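Local coordinates for gentamicin resistance protein (Enterococcus gallinarum, PDB 6CTZ) that phosphorylates aminoglycoside antibiotics such as kanamycin, probably at the 2''-hydroxyl and at the expense of a guanosine nucleotide, and so confers resistance, at residues A[69-75]-A[86-91]. The protein carries 2 engineered substitutions. Residues are numbered along the deposited sequence; the frame is centred on the assembly and turned at random.
Sequences NIPQYVY and VGYRKV. With GDP (guanosine-5'-diphosphate), chain B.
The β-hairpin 73-78/83-89, at one side of the N-lobe sheet of this kinase-like fold, runs into the hinge that reads the guanine of GDP, and P71 and Y88 meet where it does so. P71 CB sits over one face of the Y88 ring, 3.8 Å from its centroid and 9° off the normal, a CH-π contact. Y88 carries CG between its backbone N and carbonyl carbon (chi1 55°), which turns one face of the ring to the proline and carries OH to GDP N7, to which it donates a 2.7 Å hydrogen bond. Beyond the strand, V91 N donates to GDP O6 at 2.9 Å, while V91 CG2 packs against the P71 ring. Further along, V86 CG2 stands over the centre of the Y73 ring, 3.7 Å from the centroid, and Y88 CD1 meets the edge of that ring; helix 46-62 packs against Y73 as well. The strands pair through a classic β-bulge: G87 O accepts from V74 N and, almost straight (175°), from Y75 N, and G87 N returns a 2.9 Å bond to Y75 O. Where they splay apart, two waters take over, each joining Q72 to R89 through backbone atoms. Direct bonds thus give way to water bridges toward the hinge, while P71 backs the tyrosine whose hydroxyl, together with V91 N, engages the N7/O6 side of the guanine.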
ATOM      1  N   ASN A  69       4.729  -8.134 -13.073  1.00 14.04           N
ATOM      2  CA  ASN A  69       5.948  -8.499 -12.382  1.00 13.84           C
ATOM      3  C   ASN A  69       5.894  -8.019 -10.938  1.00 11.83           C
ATOM      4  O   ASN A  69       5.359  -6.945 -10.641  1.00 13.78           O
ATOM      5  CB  ASN A  69       7.135  -7.910 -13.132  1.00 16.73           C
ATOM      6  CG  ASN A  69       7.288  -8.538 -14.522  1.00 21.25           C
ATOM      7  OD1 ASN A  69       6.341  -9.122 -15.053  1.00 24.47           O
ATOM      8  ND2 ASN A  69       8.471  -8.453 -15.090  1.00 22.92           N
ATOM      9  N   ILE A  70       6.393  -8.852 -10.028  1.00 11.80           N
ATOM     10  CA  ILE A  70       6.503  -8.496  -8.615  1.00 11.43           C
ATOM     11  C   ILE A  70       7.928  -8.824  -8.176  1.00 11.52           C
ATOM     12  O   ILE A  70       8.644  -9.565  -8.867  1.00 12.05           O
ATOM     13  CB  ILE A  70       5.446  -9.238  -7.757  1.00 11.06           C
ATOM     14  CG1 ILE A  70       5.725 -10.748  -7.706  1.00 12.14           C
ATOM     15  CG2 ILE A  70       4.022  -8.931  -8.261  1.00 11.97           C
ATOM     16  CD1 ILE A  70       4.652 -11.533  -6.953  1.00 13.13           C
ATOM     17  N   PRO A  71       8.376  -8.296  -7.034  1.00 11.14           N
ATOM     18  CA  PRO A  71       9.760  -8.571  -6.618  1.00 11.67           C
ATOM     19  C   PRO A  71      10.012 -10.059  -6.430  1.00 11.52           C
ATOM     20  O   PRO A  71       9.201 -10.787  -5.853  1.00 12.65           O
ATOM     21  CB  PRO A  71       9.886  -7.826  -5.289  1.00 11.61           C
ATOM     22  CG  PRO A  71       8.873  -6.718  -5.391  1.00 11.94           C
ATOM     23  CD  PRO A  71       7.714  -7.359  -6.106  1.00 11.34           C
ATOM     24  N   GLN A  72      11.180 -10.498  -6.882  1.00 13.18           N
ATOM     25  CA  GLN A  72      11.617 -11.874  -6.690  1.00 14.88           C
ATOM     26  C   GLN A  72      12.948 -11.841  -5.967  1.00 14.37           C
ATOM     27  O   GLN A  72      13.985 -11.511  -6.562  1.00 14.85           O
ATOM     28  CB  GLN A  72      11.759 -12.573  -8.020  1.00 17.00           C
ATOM     29  CG  GLN A  72      10.453 -12.800  -8.691  1.00 19.14           C
ATOM     30  CD  GLN A  72      10.655 -13.765  -9.795  1.00 22.65           C
ATOM     31  OE1 GLN A  72      10.417 -14.955  -9.644  1.00 23.01           O
ATOM     32  NE2 GLN A  72      11.186 -13.274 -10.899  1.00 24.60           N
ATOM     33  N   TYR A  73      12.919 -12.186  -4.690  1.00 14.73           N
ATOM     34  CA  TYR A  73      14.104 -12.050  -3.858  1.00 15.50           C
ATOM     35  C   TYR A  73      15.093 -13.151  -4.210  1.00 17.38           C
ATOM     36  O   TYR A  73      14.857 -14.328  -3.921  1.00 23.05           O
ATOM     37  CB  TYR A  73      13.697 -12.121  -2.392  1.00 15.09           C
ATOM     38  CG  TYR A  73      12.686 -11.073  -1.931  1.00 13.75           C
ATOM     39  CD1 TYR A  73      12.510  -9.851  -2.599  1.00 13.76           C
ATOM     40  CD2 TYR A  73      11.914 -11.310  -0.804  1.00 14.37           C
ATOM     41  CE1 TYR A  73      11.596  -8.916  -2.140  1.00 13.47           C
ATOM     42  CE2 TYR A  73      11.012 -10.385  -0.345  1.00 13.52           C
ATOM     43  CZ  TYR A  73      10.855  -9.192  -1.010  1.00 12.23           C
ATOM     44  OH  TYR A  73       9.945  -8.285  -0.527  1.00 13.81           O
ATOM     45  N   VAL A  74      16.189 -12.775  -4.850  1.00 13.40           N
ATOM     46  CA  VAL A  74      17.264 -13.705  -5.178  1.00 13.88           C
ATOM     47  C   VAL A  74      18.272 -13.782  -4.047  1.00 13.99           C
ATOM     48  O   VAL A  74      18.836 -14.846  -3.777  1.00 16.04           O
ATOM     49  CB  VAL A  74      17.921 -13.253  -6.500  1.00 15.63           C
ATOM     50  CG1 VAL A  74      19.232 -14.006  -6.771  1.00 16.34           C
ATOM     51  CG2 VAL A  74      16.940 -13.426  -7.650  1.00 17.90           C
ATOM     52  N   TYR A  75      18.506 -12.663  -3.376  1.00 12.97           N
ATOM     53  CA  TYR A  75      19.491 -12.562  -2.309  1.00 13.81           C
ATOM     54  C   TYR A  75      18.745 -12.356  -1.002  1.00 13.86           C
ATOM     55  O   TYR A  75      17.919 -11.444  -0.893  1.00 15.24           O
ATOM     56  CB  TYR A  75      20.441 -11.401  -2.585  1.00 14.68           C
ATOM     57  CG  TYR A  75      21.237 -11.636  -3.850  1.00 15.71           C
ATOM     58  CD1 TYR A  75      22.212 -12.627  -3.902  1.00 17.35           C
ATOM     59  CD2 TYR A  75      21.007 -10.880  -4.995  1.00 17.12           C
ATOM     60  CE1 TYR A  75      22.932 -12.857  -5.055  1.00 18.06           C
ATOM     61  CE2 TYR A  75      21.734 -11.103  -6.157  1.00 17.74           C
ATOM     62  CZ  TYR A  75      22.694 -12.093  -6.180  1.00 18.48           C
ATOM     63  OH  TYR A  75      23.413 -12.329  -7.334  1.00 20.70           O
ATOM     64  N   VAL A  86      16.843  -8.058   1.745  1.00 12.44           N
ATOM     65  CA  VAL A  86      16.804  -8.773   0.491  1.00 12.91           C
ATOM     66  C   VAL A  86      17.292  -8.007  -0.702  1.00 12.66           C
ATOM     67  O   VAL A  86      17.352  -6.847  -0.670  1.00 13.17           O
ATOM     68  CB  VAL A  86      15.339  -9.228   0.145  1.00 12.93           C
ATOM     69  CG1 VAL A  86      14.831 -10.195   1.181  1.00 13.98           C
ATOM     70  CG2 VAL A  86      14.379  -8.025   0.053  1.00 14.23           C
ATOM     71  N   GLY A  87      17.619  -8.729  -1.755  1.00 12.45           N
ATOM     72  CA  GLY A  87      17.965  -8.147  -3.022  1.00 12.68           C
ATOM     73  C   GLY A  87      17.159  -8.796  -4.138  1.00 11.26           C
ATOM     74  O   GLY A  87      17.014  -9.984  -4.153  1.00 12.60           O
ATOM     75  N   TYR A  88      16.667  -7.985  -5.063  1.00 12.33           N
ATOM     76  CA  TYR A  88      15.911  -8.439  -6.190  1.00 12.48           C
ATOM     77  C   TYR A  88      16.218  -7.637  -7.439  1.00 11.80           C
ATOM     78  O   TYR A  88      16.559  -6.522  -7.313  1.00 12.77           O
ATOM     79  CB  TYR A  88      14.393  -8.415  -5.900  1.00 12.91           C
ATOM     80  CG  TYR A  88      13.763  -7.100  -5.428  1.00 11.81           C
ATOM     81  CD1 TYR A  88      13.693  -6.804  -4.105  1.00 12.79           C
ATOM     82  CD2 TYR A  88      13.166  -6.227  -6.311  1.00 11.86           C
ATOM     83  CE1 TYR A  88      13.068  -5.680  -3.656  1.00 11.89           C
ATOM     84  CE2 TYR A  88      12.538  -5.077  -5.850  1.00 12.27           C
ATOM     85  CZ  TYR A  88      12.487  -4.842  -4.524  1.00 11.70           C
ATOM     86  OH  TYR A  88      11.860  -3.742  -4.006  1.00 12.20           O
ATOM     87  N   ARG A  89      16.099  -8.247  -8.600  1.00 12.37           N
ATOM     88  CA  ARG A  89      16.313  -7.524  -9.841  1.00 14.27           C
ATOM     89  C   ARG A  89      15.255  -6.420  -9.873  1.00 12.98           C
ATOM     90  O   ARG A  89      14.118  -6.662  -9.618  1.00 13.86           O
ATOM     91  CB  ARG A  89      16.162  -8.410 -11.082  1.00 16.45           C
ATOM     92  CG  ARG A  89      17.347  -9.331 -11.343  1.00 21.30           C
ATOM     93  CD  ARG A  89      17.531  -9.763 -12.799  1.00 25.55           C
ATOM     94  NE  ARG A  89      18.870 -10.362 -13.002  1.00 29.57           N
ATOM     95  CZ  ARG A  89      19.970  -9.678 -13.340  1.00 31.56           C
ATOM     96  NH1 ARG A  89      19.938  -8.398 -13.543  1.00 31.73           N
ATOM     97  NH2 ARG A  89      21.133 -10.303 -13.476  1.00 32.31           N
ATOM     98  N   LYS A  90      15.661  -5.222 -10.224  1.00 14.29           N
ATOM     99  CA  LYS A  90      14.749  -4.095 -10.261  1.00 15.60           C
ATOM    100  C   LYS A  90      13.506  -4.446 -11.071  1.00 14.20           C
ATOM    101  O   LYS A  90      13.589  -5.015 -12.166  1.00 14.89           O
ATOM    102  CB  LYS A  90      15.472  -2.899 -10.875  1.00 17.91           C
ATOM    103  CG  LYS A  90      14.711  -1.604 -10.741  1.00 21.63           C
ATOM    104  CD  LYS A  90      15.509  -0.431 -11.282  1.00 25.58           C
ATOM    105  CE  LYS A  90      15.653  -0.497 -12.785  1.00 29.17           C
ATOM    106  NZ  LYS A  90      16.186   0.784 -13.336  1.00 32.91           N
ATOM    107  N   VAL A  91      12.343  -4.148 -10.506  1.00 14.14           N
ATOM    108  CA  VAL A  91      11.116  -4.304 -11.267  1.00 16.08           C
ATOM    109  C   VAL A  91      11.092  -3.152 -12.262  1.00 20.29           C
ATOM    110  O   VAL A  91      11.161  -1.980 -11.880  1.00 23.70           O
ATOM    111  CB  VAL A  91       9.895  -4.324 -10.334  1.00 14.86           C
ATOM    112  CG1 VAL A  91       8.597  -4.472 -11.122  1.00 16.82           C
ATOM    113  CG2 VAL A  91      10.028  -5.469  -9.325  1.00 15.41           C
TER
HETATM  114  PB  GDP B 401       8.155   0.822   2.086  1.00 13.20           P
HETATM  115  O1B GDP B 401       7.625  -0.530   2.500  1.00 13.74           O
HETATM  116  O2B GDP B 401       7.073   1.705   1.498  1.00 12.41           O
HETATM  117  O3B GDP B 401       8.957   1.480   3.184  1.00 14.36           O
HETATM  118  O3A GDP B 401       9.235   0.507   0.923  1.00 12.67           O
HETATM  119  PA  GDP B 401       8.977   0.086  -0.620  1.00 12.85           P
HETATM  120  O1A GDP B 401       9.008  -1.406  -0.776  1.00 12.63           O
HETATM  121  O2A GDP B 401       7.715   0.753  -1.139  1.00 12.49           O
HETATM  122  O5' GDP B 401      10.322   0.672  -1.316  1.00 13.39           O
HETATM  123  C5' GDP B 401      10.637   2.048  -1.151  1.00 14.88           C
HETATM  124  C4' GDP B 401      10.689   2.706  -2.509  1.00 13.94           C
HETATM  125  O4' GDP B 401      11.793   2.170  -3.238  1.00 14.24           O
HETATM  126  C3' GDP B 401       9.485   2.444  -3.398  1.00 13.54           C
HETATM  127  O3' GDP B 401       8.368   3.283  -3.082  1.00 15.04           O
HETATM  128  C2' GDP B 401      10.068   2.779  -4.748  1.00 13.25           C
HETATM  129  O2' GDP B 401      10.178   4.197  -4.908  1.00 15.35           O
HETATM  130  C1' GDP B 401      11.481   2.233  -4.624  1.00 13.30           C
HETATM  131  N9  GDP B 401      11.539   0.857  -5.157  1.00 11.79           N
HETATM  132  C8  GDP B 401      11.520  -0.305  -4.465  1.00 12.39           C
HETATM  133  N7  GDP B 401      11.599  -1.349  -5.330  1.00 12.32           N
HETATM  134  C5  GDP B 401      11.674  -0.843  -6.577  1.00 11.97           C
HETATM  135  C6  GDP B 401      11.761  -1.370  -7.944  1.00 12.06           C
HETATM  136  O6  GDP B 401      11.807  -2.598  -8.152  1.00 12.71           O
HETATM  137  N1  GDP B 401      11.814  -0.475  -8.942  1.00 13.36           N
HETATM  138  C2  GDP B 401      11.773   0.862  -8.751  1.00 13.94           C
HETATM  139  N2  GDP B 401      11.846   1.685  -9.814  1.00 14.99           N
HETATM  140  N3  GDP B 401      11.683   1.420  -7.523  1.00 13.17           N
HETATM  141  C4  GDP B 401      11.641   0.610  -6.445  1.00 11.95           C
HETATM  142  O   HOH W   1      14.904 -10.847  -9.094  1.00 15.94           O
HETATM  143  O   HOH W   2      12.489  -8.900  -9.066  1.00 16.07           O